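Local atomic coordinates of possible HxlR family transcriptional factor (Thermoplasma volcanium, PDB entry 3DF8), a protein that probably binds DNA and regulates transcription as a dimeric, winged helix-turn-helix member of the HxlR family. Residues Leu21-Lys26 and Ile64-Asp69; Thr29-Ser34 and Ser50-Ile55; Asn46-Ser51 and Thr58-Arg63; Leu72-Ser77 and Thr82-Glu87. All coordinates share one frame; numbering follows the deposited sequence. Where two conformers were deposited one is given.

Contact 1: Leu21-Lys26 and Ile64-Asp69; sequences LHLLGK and IKDLID
Leu23 meets Asp66 and Leu67 with its two methyl branches, and these two pairs make up the contact between the short helix 21-25 and the C-terminal part of helix 57-69. CD1 of Leu23 comes nearest to CB of Asp66, at 3.6 Å, and also lies against the carboxylate, 3.9 Å from OD2 of Asp66. The other branch, Leu23 CD2, rests 3.7 Å from the backbone O of Asp66 and reaches CD2 of Leu67 at 4.0 Å. The CB of Leu23 points toward helix 57-69, and CG, trans to the backbone N (chi1 172°), carries both methyls across the gap. Leu67 starts out along the flank of its helix and only its CD2 end turns to the leucine. An alanine in place of Leu23 would probably leave Asp66 CB and Leu67 CD2 without their apolar partner and open a gap between the helices. Polar groups add little: no hydrogen bond crosses, and Lys26 NZ stands 4.6 Å from Asp66 OD2, an attraction too long for a salt bridge. Within helix 57-69, Lys65 and Asp69, a turn apart, form a salt bridge (Lys65 NZ to Asp69 OD2 3.3 Å) whose hydrogen bond is weak. Helix 21-25 is tied to the next helix by Thr29, whose OG1 hydrogen-bonds the carbonyl oxygens of Leu23 and Lys26. Leu67 also packs on Thr29 and Ile32 of helix 29-36 and on Val73 of strand 73-77, while Leu21 reaches Met30 of the second subunit.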
loop_
_atom_site.group_PDB
_atom_site.type_symbol
_atom_site.label_atom_id
_atom_site.label_comp_id
_atom_site.label_asym_id
_atom_site.label_seq_id
_atom_site.Cartn_x
_atom_site.Cartn_y
_atom_site.Cartn_z
ATOM N N LEU A 21 0.579 -8.760 0.405
ATOM C CA LEU A 21 1.196 -7.450 0.262
ATOM C C LEU A 21 1.715 -7.285 -1.176
ATOM O O LEU A 21 1.618 -6.194 -1.723
ATOM C CB LEU A 21 2.350 -7.281 1.267
ATOM C CG LEU A 21 3.110 -5.956 1.215
ATOM C CD1 LEU A 21 2.179 -4.777 1.446
ATOM C CD2 LEU A 21 4.241 -6.003 2.252
ATOM N N HIS A 22 2.235 -8.365 -1.779
ATOM C CA HIS A 22 2.745 -8.341 -3.149
ATOM C C HIS A 22 1.666 -7.844 -4.093
ATOM O O HIS A 22 1.878 -6.903 -4.877
ATOM C CB HIS A 22 3.227 -9.752 -3.572
ATOM C CG HIS A 22 3.740 -9.840 -4.978
ATOM N ND1 HIS A 22 5.023 -9.478 -5.321
ATOM C CD2 HIS A 22 3.164 -10.302 -6.114
ATOM C CE1 HIS A 22 5.213 -9.691 -6.615
ATOM N NE2 HIS A 22 4.097 -10.184 -7.123
ATOM N N LEU A 23 0.500 -8.466 -4.005
ATOM C CA LEU A 23 -0.625 -8.075 -4.873
ATOM C C LEU A 23 -1.039 -6.635 -4.584
ATOM O O LEU A 23 -1.168 -5.816 -5.514
ATOM C CB LEU A 23 -1.806 -9.006 -4.644
ATOM C CG LEU A 23 -3.123 -8.621 -5.334
ATOM C CD1 LEU A 23 -2.964 -8.367 -6.861
ATOM C CD2 LEU A 23 -4.185 -9.695 -5.036
ATOM N N LEU A 24 -1.202 -6.335 -3.298
ATOM C CA LEU A 24 -1.640 -5.006 -2.885
ATOM C C LEU A 24 -0.752 -3.883 -3.405
ATOM O O LEU A 24 -1.240 -2.784 -3.667
ATOM C CB LEU A 24 -1.796 -4.932 -1.366
ATOM C CG LEU A 24 -3.237 -4.955 -0.845
ATOM C CD1 LEU A 24 -3.772 -3.539 -0.828
ATOM C CD2 LEU A 24 -4.192 -5.891 -1.614
ATOM N N GLY A 25 0.527 -4.172 -3.576
ATOM C CA GLY A 25 1.477 -3.175 -4.081
ATOM C C GLY A 25 1.491 -2.953 -5.589
ATOM O O GLY A 25 1.909 -1.892 -6.048
ATOM N N LYS A 26 1.053 -3.944 -6.361
ATOM C CA LYS A 26 1.042 -3.828 -7.814
ATOM C C LYS A 26 0.214 -2.612 -8.243
ATOM O O LYS A 26 -0.815 -2.293 -7.608
ATOM C CB LYS A 26 0.459 -5.094 -8.443
ATOM C CG LYS A 26 1.344 -6.305 -8.303
ATOM C CD LYS A 26 0.758 -7.486 -9.057
ATOM C CE LYS A 26 1.356 -8.785 -8.520
ATOM N NZ LYS A 26 1.749 -9.730 -9.619
ATOM N N ILE A 64 -8.262 -7.884 -11.128
ATOM C CA ILE A 64 -9.533 -8.410 -10.657
ATOM C C ILE A 64 -9.390 -9.925 -10.450
ATOM O O ILE A 64 -9.840 -10.431 -9.428
ATOM C CB ILE A 64 -10.687 -8.034 -11.618
ATOM C CG1 ILE A 64 -11.065 -6.561 -11.335
ATOM C CG2 ILE A 64 -11.899 -8.990 -11.411
ATOM C CD1 ILE A 64 -12.294 -6.058 -12.132
ATOM N N LYS A 65 -8.761 -10.630 -11.381
ATOM C CA LYS A 65 -8.615 -12.083 -11.215
ATOM C C LYS A 65 -7.800 -12.374 -9.943
ATOM O O LYS A 65 -8.143 -13.291 -9.180
ATOM C CB LYS A 65 -7.919 -12.684 -12.414
ATOM C CG LYS A 65 -7.615 -14.147 -12.236
ATOM C CD LYS A 65 -6.795 -14.676 -13.380
ATOM C CE LYS A 65 -6.216 -16.031 -12.987
ATOM N NZ LYS A 65 -7.326 -16.936 -12.578
ATOM N N ASP A 66 -6.738 -11.597 -9.716
ATOM C CA ASP A 66 -5.847 -11.901 -8.597
ATOM C C ASP A 66 -6.635 -11.585 -7.335
ATOM O O ASP A 66 -6.479 -12.268 -6.315
ATOM C CB ASP A 66 -4.573 -11.049 -8.620
ATOM C CG ASP A 66 -3.600 -11.449 -9.703
ATOM O OD1 ASP A 66 -3.659 -12.604 -10.190
ATOM O OD2 ASP A 66 -2.755 -10.569 -10.016
ATOM N N LEU A 67 -7.439 -10.522 -7.409
ATOM C CA LEU A 67 -8.251 -10.140 -6.247
ATOM C C LEU A 67 -9.338 -11.161 -5.902
ATOM O O LEU A 67 -9.630 -11.396 -4.720
ATOM C CB LEU A 67 -8.857 -8.729 -6.402
ATOM C CG LEU A 67 -7.876 -7.569 -6.240
ATOM C CD1 LEU A 67 -8.492 -6.266 -6.887
ATOM C CD2 LEU A 67 -7.388 -7.308 -4.833
ATOM N N ILE A 68 -9.952 -11.732 -6.932
ATOM C CA ILE A 68 -10.930 -12.827 -6.754
ATOM C C ILE A 68 -10.209 -14.050 -6.148
ATOM O O ILE A 68 -10.672 -14.648 -5.174
ATOM C CB ILE A 68 -11.581 -13.178 -8.094
ATOM C CG1 ILE A 68 -12.488 -12.033 -8.563
ATOM C CG2 ILE A 68 -12.369 -14.520 -7.975
ATOM C CD1 ILE A 68 -13.008 -12.217 -10.018
ATOM N N ASP A 69 -9.073 -14.413 -6.719
ATOM C CA ASP A 69 -8.300 -15.562 -6.221
ATOM C C ASP A 69 -7.886 -15.404 -4.746
ATOM O O ASP A 69 -7.844 -16.393 -3.999
ATOM C CB ASP A 69 -7.108 -15.826 -7.135
ATOM C CG ASP A 69 -7.520 -16.358 -8.517
ATOM O OD1 ASP A 69 -8.722 -16.659 -8.745
ATOM O OD2 ASP A 69 -6.632 -16.486 -9.379
#

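Contact 2: Thr29-Ser34 and Ser50-Ile55; sequences TMLIIS and SSIPGI
Ile52 lays its CD1 methyl across the side of Ile32, the two side chains crossing at about a right angle with Ile32 CG1 3.6 Å from Ile52 CD1. This joins helix 29-36 to the turn between helices 45-50 and 57-69, which is the turn of the helix-turn-helix in this HxlR-like domain. The same CD1 lies against the helix backbone, 3.8 Å from CA of Ile32. The other branch of Ile52, CG2, serves a different neighbour: it meets CD1 of Leu31 at 4.0 Å, the two side chains inclined to each other. One isoleucine thus spans two successive residues of the helix, its CG1 arm trans to the carbonyl carbon (chi1 -54°) and CG2 trans to the backbone N. Ile55 arrives beside it, also at nearly a right angle to Ile32, and methyl meets methyl, CD1 of Ile32 to CD1 of Ile55 at 3.8 Å. Ile52 and Ile55 are the first and last residues of a type II beta turn, closed by Ile55 N to Ile52 O, and both point toward the helix; Gly54 takes the positive phi of 82°. Tyr28 adds to the apolar setting of both isoleucines, and Ile32 continues onto Leu60 of helix 57-69. Within helix 29-36, Met30 (a selenomethionine) has its O gripped from opposite faces of the carbonyl plane by Ser34 N and by Ser34 OG, the latter at 2.6 Å.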
loop_
_atom_site.group_PDB
_atom_site.type_symbol
_atom_site.label_atom_id
_atom_site.label_comp_id
_atom_site.label_asym_id
_atom_site.label_seq_id
_atom_site.Cartn_x
_atom_site.Cartn_y
_atom_site.Cartn_z
ATOM N N THR A 29 -3.806 -1.688 -7.694
ATOM C CA THR A 29 -4.583 -2.638 -6.854
ATOM C C THR A 29 -5.306 -1.911 -5.746
ATOM O O THR A 29 -6.492 -2.160 -5.506
ATOM C CB THR A 29 -3.713 -3.782 -6.304
ATOM O OG1 THR A 29 -3.084 -4.473 -7.399
ATOM C CG2 THR A 29 -4.585 -4.804 -5.486
HETATM N N MSE A 30 -4.604 -0.987 -5.088
HETATM C CA MSE A 30 -5.227 -0.242 -3.978
HETATM C C MSE A 30 -6.346 0.640 -4.518
HETATM O O MSE A 30 -7.413 0.789 -3.889
HETATM C CB MSE A 30 -4.191 0.562 -3.189
HETATM C CG MSE A 30 -3.265 -0.329 -2.388
HETATM SE SE MSE A 30 -1.950 0.697 -1.356
HETATM C CE MSE A 30 -0.493 0.578 -2.678
ATOM N N LEU A 31 -6.133 1.202 -5.698
ATOM C CA LEU A 31 -7.183 2.028 -6.321
ATOM C C LEU A 31 -8.399 1.175 -6.709
ATOM O O LEU A 31 -9.533 1.660 -6.580
ATOM C CB LEU A 31 -6.650 2.755 -7.523
ATOM C CG LEU A 31 -5.657 3.891 -7.213
ATOM C CD1 LEU A 31 -5.074 4.405 -8.551
ATOM C CD2 LEU A 31 -6.289 4.963 -6.325
ATOM N N ILE A 32 -8.178 -0.046 -7.211
ATOM C CA ILE A 32 -9.317 -0.945 -7.555
ATOM C C ILE A 32 -10.131 -1.250 -6.272
ATOM O O ILE A 32 -11.373 -1.129 -6.258
ATOM C CB ILE A 32 -8.835 -2.224 -8.228
ATOM C CG1 ILE A 32 -8.277 -1.883 -9.637
ATOM C CG2 ILE A 32 -9.991 -3.234 -8.305
ATOM C CD1 ILE A 32 -7.354 -2.980 -10.307
ATOM N N ILE A 33 -9.448 -1.675 -5.214
ATOM C CA ILE A 33 -10.125 -1.899 -3.921
ATOM C C ILE A 33 -10.895 -0.672 -3.463
ATOM O O ILE A 33 -12.022 -0.780 -3.016
ATOM C CB ILE A 33 -9.132 -2.384 -2.827
ATOM C CG1 ILE A 33 -8.561 -3.758 -3.256
ATOM C CG2 ILE A 33 -9.753 -2.346 -1.395
ATOM C CD1 ILE A 33 -7.352 -4.254 -2.415
ATOM N N SER A 34 -10.269 0.499 -3.582
ATOM C CA SER A 34 -10.927 1.744 -3.158
ATOM C C SER A 34 -12.191 2.051 -3.979
ATOM O O SER A 34 -13.274 2.382 -3.419
ATOM C CB SER A 34 -9.922 2.876 -3.286
ATOM O OG SER A 34 -8.759 2.600 -2.501
ATOM N N SER A 50 -13.520 3.234 -15.824
ATOM C CA SER A 50 -13.750 4.669 -15.994
ATOM C C SER A 50 -13.397 5.478 -14.765
ATOM O O SER A 50 -13.097 6.671 -14.866
ATOM C CB SER A 50 -15.216 4.912 -16.311
ATOM O OG SER A 50 -15.515 4.432 -17.603
ATOM N N SER A 51 -13.444 4.821 -13.607
ATOM C CA SER A 51 -13.187 5.458 -12.321
ATOM C C SER A 51 -11.696 5.527 -11.976
ATOM O O SER A 51 -11.314 6.172 -11.008
ATOM C CB SER A 51 -13.918 4.703 -11.215
ATOM O OG SER A 51 -15.314 4.730 -11.422
ATOM N N ILE A 52 -10.850 4.850 -12.759
ATOM C CA ILE A 52 -9.409 4.857 -12.515
ATOM C C ILE A 52 -8.719 5.346 -13.789
ATOM O O ILE A 52 -8.379 4.534 -14.655
ATOM C CB ILE A 52 -8.861 3.446 -12.074
ATOM C CG1 ILE A 52 -9.637 2.928 -10.861
ATOM C CG2 ILE A 52 -7.364 3.526 -11.761
ATOM C CD1 ILE A 52 -9.370 1.457 -10.515
ATOM N N PRO A 53 -8.333 6.636 -13.802
ATOM C CA PRO A 53 -7.689 7.290 -14.942
ATOM C C PRO A 53 -6.580 6.429 -15.543
ATOM O O PRO A 53 -5.656 6.041 -14.824
ATOM C CB PRO A 53 -7.060 8.534 -14.306
ATOM C CG PRO A 53 -7.931 8.855 -13.178
ATOM C CD PRO A 53 -8.445 7.548 -12.645
ATOM N N GLY A 54 -6.650 6.111 -16.838
ATOM C CA GLY A 54 -5.472 5.455 -17.403
ATOM C C GLY A 54 -5.257 3.955 -17.243
ATOM O O GLY A 54 -4.356 3.407 -17.894
ATOM N N ILE A 55 -6.036 3.275 -16.391
ATOM C CA ILE A 55 -5.911 1.817 -16.283
ATOM C C ILE A 55 -6.366 1.127 -17.593
ATOM O O ILE A 55 -7.390 1.496 -18.154
ATOM C CB ILE A 55 -6.709 1.243 -15.052
ATOM C CG1 ILE A 55 -6.200 -0.161 -14.700
ATOM C CG2 ILE A 55 -8.232 1.275 -15.292
ATOM C CD1 ILE A 55 -6.705 -0.773 -13.354
#

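Contact 3: Asn46-Ser51 and Thr58-Arg63; sequences NDIRSS and TILSRR
Leu60 pushes its forked end against helix 45-50, and this is the tight part of the contact: CD1 meets Ile48, while CD2 lies between Ile48 and Arg49. CD1 of Leu60 sits 3.7 Å from CG2 of Ile48, with the two side chains crossing at about a right angle. CD2 of Leu60 is 3.9 Å from the same CG2 of Ile48, reaches CB of Arg49 at 3.6 Å and comes as near to Arg49 N, so it presses on the helix backbone as well. CG of Leu60, trans to its own backbone N (chi1 179°), brings the forked end to helix 45-50. Ile32 and Phe45 also pack on Leu60, adding to the apolar setting around it. The outer part of the Arg49 chain is the loose side. Only the root of this side chain takes part; the rest leads away, bending at chi3, and NH2 of Arg49 finds a hydrogen-bond partner in OG of Ser57, just before Thr58. Next to it the exposed Ser50 turns its OG back to Asn46 O, 2.9 Å away, so this hydroxyl is spent within helix 45-50 and not across the contact. Helix 45-50 and the longer helix 57-69, packed through buried aliphatic residues and joined by a short loop, form the helix-turn-helix unit, in which helix 57-69 is probably the recognition helix, as in related proteins.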
loop_
_atom_site.group_PDB
_atom_site.type_symbol
_atom_site.label_atom_id
_atom_site.label_comp_id
_atom_site.label_asym_id
_atom_site.label_seq_id
_atom_site.Cartn_x
_atom_site.Cartn_y
_atom_site.Cartn_z
ATOM N N ASN A 46 -16.774 -1.634 -16.970
ATOM C CA ASN A 46 -16.592 -0.272 -17.504
ATOM C C ASN A 46 -16.660 0.794 -16.430
ATOM O O ASN A 46 -15.903 1.761 -16.477
ATOM C CB ASN A 46 -17.599 0.081 -18.604
ATOM C CG ASN A 46 -17.323 1.440 -19.208
ATOM O OD1 ASN A 46 -16.329 1.620 -19.906
ATOM N ND2 ASN A 46 -18.204 2.408 -18.956
ATOM N N ASP A 47 -17.565 0.616 -15.462
ATOM C CA ASP A 47 -17.733 1.565 -14.327
ATOM C C ASP A 47 -16.398 1.702 -13.568
ATOM O O ASP A 47 -15.953 2.805 -13.211
ATOM C CB ASP A 47 -18.744 1.052 -13.279
ATOM C CG ASP A 47 -20.203 1.104 -13.730
ATOM O OD1 ASP A 47 -20.567 1.999 -14.561
ATOM O OD2 ASP A 47 -20.995 0.251 -13.195
ATOM N N ILE A 48 -15.809 0.546 -13.284
ATOM C CA ILE A 48 -14.548 0.453 -12.541
ATOM C C ILE A 48 -13.422 1.094 -13.343
ATOM O O ILE A 48 -12.709 1.964 -12.843
ATOM C CB ILE A 48 -14.184 -1.001 -12.203
ATOM C CG1 ILE A 48 -15.251 -1.619 -11.302
ATOM C CG2 ILE A 48 -12.861 -1.068 -11.474
ATOM C CD1 ILE A 48 -15.227 -3.203 -11.340
ATOM N N ARG A 49 -13.277 0.674 -14.601
ATOM C CA ARG A 49 -12.217 1.187 -15.471
ATOM C C ARG A 49 -12.299 2.714 -15.638
ATOM O O ARG A 49 -11.281 3.410 -15.541
ATOM C CB ARG A 49 -12.278 0.461 -16.831
ATOM C CG ARG A 49 -11.245 0.920 -17.881
ATOM C CD ARG A 49 -11.436 0.197 -19.246
ATOM N NE ARG A 49 -12.760 0.475 -19.807
ATOM C CZ ARG A 49 -13.497 -0.374 -20.528
ATOM N NH1 ARG A 49 -14.683 0.016 -20.966
ATOM N NH2 ARG A 49 -13.073 -1.607 -20.815
ATOM N N SER A 50 -13.520 3.234 -15.824
ATOM C CA SER A 50 -13.750 4.669 -15.994
ATOM C C SER A 50 -13.397 5.478 -14.765
ATOM O O SER A 50 -13.097 6.671 -14.866
ATOM C CB SER A 50 -15.216 4.912 -16.311
ATOM O OG SER A 50 -15.515 4.432 -17.603
ATOM N N SER A 51 -13.444 4.821 -13.607
ATOM C CA SER A 51 -13.187 5.458 -12.321
ATOM C C SER A 51 -11.696 5.527 -11.976
ATOM O O SER A 51 -11.314 6.172 -11.008
ATOM C CB SER A 51 -13.918 4.703 -11.215
ATOM O OG SER A 51 -15.314 4.730 -11.422
ATOM N N THR A 58 -6.719 -4.745 -19.874
ATOM C CA THR A 58 -5.876 -5.902 -19.561
ATOM C C THR A 58 -5.423 -5.892 -18.095
ATOM O O THR A 58 -5.538 -6.902 -17.415
ATOM C CB THR A 58 -4.673 -6.058 -20.530
ATOM O OG1 THR A 58 -5.149 -6.367 -21.856
ATOM C CG2 THR A 58 -3.717 -7.188 -20.054
ATOM N N ILE A 59 -4.878 -4.772 -17.635
ATOM C CA ILE A 59 -4.399 -4.686 -16.247
ATOM C C ILE A 59 -5.578 -4.814 -15.286
ATOM O O ILE A 59 -5.492 -5.502 -14.252
ATOM C CB ILE A 59 -3.575 -3.374 -15.993
ATOM C CG1 ILE A 59 -2.316 -3.378 -16.885
ATOM C CG2 ILE A 59 -3.307 -3.150 -14.450
ATOM C CD1 ILE A 59 -1.393 -4.532 -16.645
ATOM N N LEU A 60 -6.693 -4.156 -15.603
ATOM C CA LEU A 60 -7.850 -4.239 -14.707
ATOM C C LEU A 60 -8.333 -5.677 -14.572
ATOM O O LEU A 60 -8.635 -6.132 -13.463
ATOM C CB LEU A 60 -8.991 -3.322 -15.125
ATOM C CG LEU A 60 -10.276 -3.335 -14.261
ATOM C CD1 LEU A 60 -10.016 -3.014 -12.804
ATOM C CD2 LEU A 60 -11.313 -2.368 -14.838
ATOM N N SER A 61 -8.398 -6.381 -15.685
ATOM C CA SER A 61 -8.883 -7.769 -15.690
ATOM C C SER A 61 -7.913 -8.664 -14.884
ATOM O O SER A 61 -8.348 -9.523 -14.097
ATOM C CB SER A 61 -9.001 -8.258 -17.143
ATOM O OG SER A 61 -9.419 -9.607 -17.144
ATOM N N ARG A 62 -6.612 -8.455 -15.071
ATOM C CA ARG A 62 -5.581 -9.266 -14.401
ATOM C C ARG A 62 -5.630 -9.030 -12.895
ATOM O O ARG A 62 -5.540 -9.978 -12.105
ATOM C CB ARG A 62 -4.175 -8.970 -14.947
ATOM C CG ARG A 62 -3.095 -9.912 -14.402
ATOM C CD ARG A 62 -1.688 -9.624 -14.935
ATOM N NE ARG A 62 -0.704 -9.675 -13.854
ATOM C CZ ARG A 62 0.617 -9.727 -13.998
ATOM N NH1 ARG A 62 1.182 -9.768 -15.205
ATOM N NH2 ARG A 62 1.380 -9.745 -12.910
ATOM N N ARG A 63 -5.790 -7.764 -12.494
ATOM C CA ARG A 63 -5.868 -7.461 -11.055
ATOM C C ARG A 63 -7.154 -7.980 -10.394
ATOM O O ARG A 63 -7.123 -8.521 -9.274
ATOM C CB ARG A 63 -5.756 -5.951 -10.770
ATOM C CG ARG A 63 -4.454 -5.325 -11.154
ATOM C CD ARG A 63 -3.258 -5.755 -10.331
ATOM N NE ARG A 63 -2.223 -4.803 -10.675
ATOM C CZ ARG A 63 -1.382 -4.981 -11.698
ATOM N NH1 ARG A 63 -1.402 -6.130 -12.391
ATOM N NH2 ARG A 63 -0.505 -4.044 -12.004
#

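Contact 4: Leu72-Ser77 and Thr82-Glu87; sequences LVERRS and TYALTE
Glu74 and Ala84 form a hydrogen-bonded pair of the antiparallel strands 73-77 and 82-85, with Glu74 N to Ala84 O at 2.9 Å; Arg76 and Thr82 form the next, with Arg76 N to Thr82 O at 2.8 Å. At the end of the ladder Thr86 N donates to Leu72 O at 3.0 Å. In the non-hydrogen-bonded pairs Val73-Leu85 and Arg75-Tyr83, CA-H groups point at carbonyl oxygens of the partner segment. This beta hairpin is the wing of the winged-helix fold. Among side chains, Arg75 and Tyr83 run side by side in the same direction, guanidinium and ring planes 85° apart. Arg75 NE is 3.5 Å from Tyr83 CE1 and makes a weak, nearly straight bond to Tyr83 OH, which lies at the guanidinium edge. CG of Tyr83, trans to the carbonyl carbon (chi1 -57°), sends the ring along the Arg75 chain. A leucine at Tyr83 would lack the hydroxyl and ring, and is likely to leave Arg75 NE without this partner and its arm freer to turn. Apolar packing joins Val73 CG2 to Leu85 CD2 at 3.9 Å. On the face carrying Glu74, Thr82 and Ala84, Arg42 forms a salt bridge with Glu74 and a hydrogen bond with Thr82. One water bridges Glu74 OE1 and Leu85 O; another links Thr82 OG1 to Arg76 O and NH1. OG1 of Thr86 caps the following helix at Gly89 N, and also bonds Gly71 O.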
loop_
_atom_site.group_PDB
_atom_site.type_symbol
_atom_site.label_atom_id
_atom_site.label_comp_id
_atom_site.label_asym_id
_atom_site.label_seq_id
_atom_site.Cartn_x
_atom_site.Cartn_y
_atom_site.Cartn_z
ATOM N N LEU A 72 -10.694 -11.276 -1.971
ATOM C CA LEU A 72 -11.028 -9.881 -1.658
ATOM C C LEU A 72 -12.150 -9.307 -2.532
ATOM O O LEU A 72 -12.759 -8.304 -2.146
ATOM C CB LEU A 72 -9.763 -8.966 -1.788
ATOM C CG LEU A 72 -8.602 -9.473 -0.885
ATOM C CD1 LEU A 72 -7.472 -8.515 -1.036
ATOM C CD2 LEU A 72 -9.040 -9.545 0.589
ATOM N N VAL A 73 -12.366 -9.892 -3.714
ATOM C CA VAL A 73 -13.400 -9.410 -4.688
ATOM C C VAL A 73 -14.185 -10.621 -5.193
ATOM O O VAL A 73 -13.666 -11.731 -5.234
ATOM C CB VAL A 73 -12.695 -8.687 -5.839
ATOM C CG1 VAL A 73 -13.627 -8.407 -7.065
ATOM C CG2 VAL A 73 -12.100 -7.375 -5.322
ATOM N N GLU A 74 -15.458 -10.410 -5.524
ATOM C CA GLU A 74 -16.216 -11.453 -6.216
ATOM C C GLU A 74 -16.930 -10.846 -7.415
ATOM O O GLU A 74 -17.283 -9.629 -7.416
ATOM C CB GLU A 74 -17.196 -12.145 -5.261
ATOM C CG GLU A 74 -17.992 -11.197 -4.405
ATOM C CD GLU A 74 -19.356 -10.835 -4.981
ATOM O OE1 GLU A 74 -20.129 -10.187 -4.247
ATOM O OE2 GLU A 74 -19.654 -11.211 -6.149
ATOM N N ARG A 75 -17.096 -11.685 -8.449
ATOM C CA ARG A 75 -17.837 -11.322 -9.670
ATOM C C ARG A 75 -19.232 -11.964 -9.593
ATOM O O ARG A 75 -19.352 -13.141 -9.243
ATOM C CB ARG A 75 -17.086 -11.825 -10.912
ATOM C CG ARG A 75 -17.841 -11.638 -12.247
ATOM C CD ARG A 75 -17.168 -12.451 -13.435
ATOM N NE ARG A 75 -15.859 -11.918 -13.646
ATOM C CZ ARG A 75 -14.735 -12.546 -13.325
ATOM N NH1 ARG A 75 -13.571 -11.932 -13.530
ATOM N NH2 ARG A 75 -14.785 -13.761 -12.778
ATOM N N ARG A 76 -20.274 -11.177 -9.874
ATOM C CA ARG A 76 -21.593 -11.762 -10.037
ATOM C C ARG A 76 -21.959 -11.780 -11.505
ATOM O O ARG A 76 -21.990 -10.721 -12.095
ATOM C CB ARG A 76 -22.621 -10.894 -9.311
ATOM C CG ARG A 76 -24.032 -11.473 -9.349
ATOM C CD ARG A 76 -25.032 -10.509 -8.690
ATOM N NE ARG A 76 -26.394 -11.037 -8.700
ATOM C CZ ARG A 76 -27.262 -10.866 -9.703
ATOM N NH1 ARG A 76 -26.918 -10.143 -10.772
ATOM N NH2 ARG A 76 -28.484 -11.402 -9.636
ATOM N N SER A 77 -22.268 -12.943 -12.079
ATOM C CA SER A 77 -22.736 -13.000 -13.444
ATOM C C SER A 77 -24.240 -13.158 -13.397
ATOM O O SER A 77 -24.753 -14.226 -13.019
ATOM C CB SER A 77 -22.149 -14.194 -14.233
ATOM O OG SER A 77 -20.739 -14.264 -14.157
ATOM N N THR A 82 -21.179 -7.854 -12.631
ATOM C CA THR A 82 -20.773 -6.795 -11.708
ATOM C C THR A 82 -19.790 -7.352 -10.674
ATOM O O THR A 82 -19.672 -8.572 -10.545
ATOM C CB THR A 82 -21.985 -6.179 -10.975
ATOM O OG1 THR A 82 -22.674 -7.210 -10.270
ATOM C CG2 THR A 82 -22.941 -5.479 -11.975
ATOM N N TYR A 83 -19.136 -6.449 -9.938
ATOM C CA TYR A 83 -18.051 -6.794 -9.026
ATOM C C TYR A 83 -18.305 -6.063 -7.703
ATOM O O TYR A 83 -18.878 -4.971 -7.661
ATOM C CB TYR A 83 -16.700 -6.359 -9.648
ATOM C CG TYR A 83 -16.419 -6.961 -11.049
ATOM C CD1 TYR A 83 -15.623 -8.098 -11.186
ATOM C CD2 TYR A 83 -16.985 -6.413 -12.210
ATOM C CE1 TYR A 83 -15.383 -8.675 -12.483
ATOM C CE2 TYR A 83 -16.755 -6.985 -13.493
ATOM C CZ TYR A 83 -15.964 -8.108 -13.593
ATOM O OH TYR A 83 -15.764 -8.646 -14.851
ATOM N N ALA A 84 -17.856 -6.685 -6.629
ATOM C CA ALA A 84 -17.991 -6.110 -5.316
ATOM C C ALA A 84 -16.882 -6.669 -4.435
ATOM O O ALA A 84 -16.353 -7.762 -4.661
ATOM C CB ALA A 84 -19.361 -6.469 -4.699
ATOM N N LEU A 85 -16.569 -5.920 -3.395
ATOM C CA LEU A 85 -15.650 -6.416 -2.375
ATOM C C LEU A 85 -16.350 -7.491 -1.525
ATOM O O LEU A 85 -17.556 -7.391 -1.184
ATOM C CB LEU A 85 -15.252 -5.251 -1.480
ATOM C CG LEU A 85 -14.394 -4.188 -2.171
ATOM C CD1 LEU A 85 -14.233 -3.071 -1.170
ATOM C CD2 LEU A 85 -13.027 -4.765 -2.581
ATOM N N THR A 86 -15.586 -8.510 -1.153
ATOM C CA THR A 86 -16.015 -9.444 -0.119
ATOM C C THR A 86 -15.856 -8.795 1.260
ATOM O O THR A 86 -15.326 -7.671 1.383
ATOM C CB THR A 86 -15.126 -10.700 -0.156
ATOM O OG1 THR A 86 -13.794 -10.304 0.179
ATOM C CG2 THR A 86 -15.190 -11.402 -1.531
ATOM N N GLU A 87 -16.307 -9.480 2.318
ATOM C CA GLU A 87 -16.061 -9.002 3.687
ATOM C C GLU A 87 -14.579 -8.729 3.902
ATOM O O GLU A 87 -14.208 -7.683 4.436
ATOM C CB GLU A 87 -16.550 -10.021 4.724
ATOM C CG GLU A 87 -16.293 -9.560 6.139
ATOM C CD GLU A 87 -17.156 -10.257 7.169
ATOM O OE1 GLU A 87 -17.889 -11.218 6.821
ATOM O OE2 GLU A 87 -17.093 -9.831 8.342
HETATM O O HOH W 1 -19.503 -9.372 -1.751
HETATM O O HOH W 2 -24.472 -8.637 -11.725
#

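How the contacts relate
Contacts 2 and 3 lie closest, their centres about 7 Å apart; they share Ser50 and Ser51, and Ile32 CD1 touches Leu60 CD1 at 3.6 Å. Contact 1 encloses both along the chain and meets contact 2 where Leu67 CD1 packs on Ile32 CG2 at 3.7 Å. Contact 4 follows in series, its centre about 13 Å from those of contacts 1 and 3. Helix 57-69 serves contacts 1 and 3 and leads into the wing; Ile48 CD1 meets Tyr83 CD2 at 3.8 Å, so the helix-turn-helix and the wing, probably the DNA-binding parts, adjoin. The Leu31 side chain in contact 2 lies about 4 Å from a bound acetate, probably from the crystallisation liquor.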